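Protease inhibitor SGPI-2 (PDB 3TVJ) inhibits serine proteases as a small disulfide-bonded protein of the pacifastin family, active in vitro against alpha-chymotrypsin and pancreatic elastase. Local coordinates at residues C[10-15]-C[19-24]. The protein carries 5 engineered substitutions. Sequence-based numbering, arbitrary orientation.
Sequences GTTFKD and TCRCGS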
loop_
_atom_site.group_PDB
_atom_site.type_symbol
_atom_site.label_atom_id
_atom_site.label_comp_id
_atom_site.label_asym_id
_atom_site.label_seq_id
_atom_site.Cartn_x
_atom_site.Cartn_y
_atom_site.Cartn_z
ATOM N N GLY C 10 14.012 -14.175 24.280
ATOM C CA GLY C 10 12.950 -14.823 23.453
ATOM C C GLY C 10 11.513 -14.283 23.437
ATOM O O GLY C 10 10.683 -14.588 22.501
ATOM N N THR C 11 11.185 -13.500 24.455
ATOM C CA THR C 11 9.818 -13.042 24.577
ATOM C C THR C 11 9.526 -11.919 23.569
ATOM O O THR C 11 10.430 -11.261 23.057
ATOM C CB THR C 11 9.564 -12.512 26.000
ATOM O OG1 THR C 11 10.477 -11.417 26.238
ATOM C CG2 THR C 11 9.809 -13.612 27.031
ATOM N N THR C 12 8.250 -11.751 23.275
ATOM C CA THR C 12 7.694 -10.655 22.523
ATOM C C THR C 12 7.195 -9.689 23.583
ATOM O O THR C 12 6.558 -10.113 24.568
ATOM C CB THR C 12 6.538 -11.111 21.631
ATOM O OG1 THR C 12 7.044 -11.995 20.619
ATOM C CG2 THR C 12 5.865 -9.930 21.023
ATOM N N PHE C 13 7.592 -8.429 23.463
ATOM C CA PHE C 13 7.267 -7.440 24.462
ATOM C C PHE C 13 7.068 -6.082 23.799
ATOM O O PHE C 13 7.403 -5.916 22.665
ATOM C CB PHE C 13 8.394 -7.399 25.496
ATOM C CG PHE C 13 9.681 -6.818 24.982
ATOM C CD1 PHE C 13 9.952 -5.445 25.156
ATOM C CD2 PHE C 13 10.599 -7.599 24.291
ATOM C CE1 PHE C 13 11.132 -4.852 24.685
ATOM C CE2 PHE C 13 11.799 -7.030 23.797
ATOM C CZ PHE C 13 12.084 -5.667 24.002
ATOM N N LYS C 14 6.415 -5.151 24.485
ATOM C CA LYS C 14 6.196 -3.824 23.961
ATOM C C LYS C 14 7.282 -2.860 24.450
ATOM O O LYS C 14 7.643 -2.790 25.625
ATOM C CB LYS C 14 4.828 -3.295 24.423
ATOM C CG LYS C 14 3.667 -4.055 23.844
ATOM C CD LYS C 14 3.453 -3.852 22.330
ATOM C CE LYS C 14 2.997 -2.370 21.871
ATOM N NZ LYS C 14 1.815 -1.738 22.610
ATOM N N ASP C 15 7.776 -2.107 23.495
ATOM C CA ASP C 15 8.652 -0.968 23.677
ATOM C C ASP C 15 7.785 0.221 23.235
ATOM O O ASP C 15 7.766 0.622 22.099
ATOM C CB ASP C 15 9.932 -1.182 22.831
ATOM C CG ASP C 15 10.959 -0.047 22.961
ATOM O OD1 ASP C 15 11.561 0.368 21.936
ATOM O OD2 ASP C 15 11.107 0.486 24.036
ATOM N N THR C 19 6.276 -3.365 18.923
ATOM C CA THR C 19 6.401 -4.752 19.331
ATOM C C THR C 19 7.786 -5.228 18.990
ATOM O O THR C 19 8.290 -5.029 17.882
ATOM C CB THR C 19 5.329 -5.623 18.673
ATOM O OG1 THR C 19 4.023 -5.041 19.004
ATOM C CG2 THR C 19 5.432 -7.058 19.204
ATOM N N CYS C 20 8.385 -5.890 19.923
ATOM C CA CYS C 20 9.775 -6.359 19.819
ATOM C C CYS C 20 9.869 -7.800 20.244
ATOM O O CYS C 20 9.087 -8.267 21.080
ATOM C CB CYS C 20 10.739 -5.544 20.717
ATOM S SG CYS C 20 10.705 -3.732 20.501
ATOM N N ARG C 21 10.925 -8.492 19.789
ATOM C CA ARG C 21 11.303 -9.789 20.275
ATOM C C ARG C 21 12.680 -9.609 20.889
ATOM O O ARG C 21 13.582 -8.984 20.300
ATOM C CB ARG C 21 11.442 -10.817 19.158
ATOM C CG ARG C 21 10.155 -11.243 18.539
ATOM C CD ARG C 21 10.262 -12.674 17.845
ATOM N NE ARG C 21 10.543 -13.743 18.830
ATOM C CZ ARG C 21 11.306 -14.836 18.607
ATOM N NH1 ARG C 21 11.843 -15.111 17.410
ATOM N NH2 ARG C 21 11.519 -15.695 19.591
ATOM N N CYS C 22 12.834 -10.107 22.120
ATOM C CA CYS C 22 14.080 -9.875 22.815
ATOM C C CYS C 22 15.191 -10.837 22.400
ATOM O O CYS C 22 14.974 -12.070 22.286
ATOM C CB CYS C 22 13.864 -10.030 24.308
ATOM S SG CYS C 22 15.231 -9.596 25.415
ATOM N N GLY C 23 16.393 -10.298 22.290
ATOM C CA GLY C 23 17.585 -11.068 22.004
ATOM C C GLY C 23 18.038 -11.954 23.123
ATOM O O GLY C 23 17.568 -11.849 24.262
ATOM N N SER C 24 18.939 -12.885 22.768
ATOM C CA SER C 24 19.390 -13.912 23.705
ATOM C C SER C 24 20.263 -13.351 24.867
ATOM O O SER C 24 20.432 -14.017 25.873
ATOM C CB SER C 24 20.119 -14.993 22.908
ATOM O OG SER C 24 21.260 -14.434 22.319
#
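Thr11 O receives the backbone N of Cys22 at 2.8 Å, and Arg21 CA adds a CA-H...O contact to the same oxygen. Further along, Phe13 and Cys20 form an antiparallel hydrogen-bonded pair: Phe13 N donates to Cys20 O at 2.8 Å, and Cys20 N returns a bond to Phe13 O at 2.9 Å. On the Phe13 side of the sheet, CG stands between the backbone N and the carbonyl carbon (chi1 70°), which swings the ring across to the neighbouring strand. Cys20 CB lies over one ring face, 3.8 Å from the centroid of the Phe13 ring, as a CH-pi contact, with SG oblique to the ring; Cys22 N meets the ring edge in its plane. Ala29, Val5 and Cys7 also touch this ring. On the other side, the methyls Thr12 CG2 and Thr19 CG2 press together at 3.4 Å, tighter than usual. Arg21 crosses Thr12 at a slant, its CG nearest to Thr12 OG1, then bends at chi3 (64°) so that Arg21 NH2 donates a hydrogen bond to Gly10 O at 3.2 Å, the oxygen sitting at the guanidinium edge; NH1 bonds the chain of another protein. Replacing Arg21 by alanine would probably leave Gly10 O without its side-chain donor and cost the NH1 bonds to the other protein. The Cys20-Cys31 disulfide links strand 18-22 to strand 29-32, and Cys22-Cys7 links it to the N-terminal segment. Strands 12-15 and 18-22 thus make an antiparallel beta hairpin through their backbone bonds, the first two strands of the three-stranded antiparallel sheet of the pacifastin inhibitor fold.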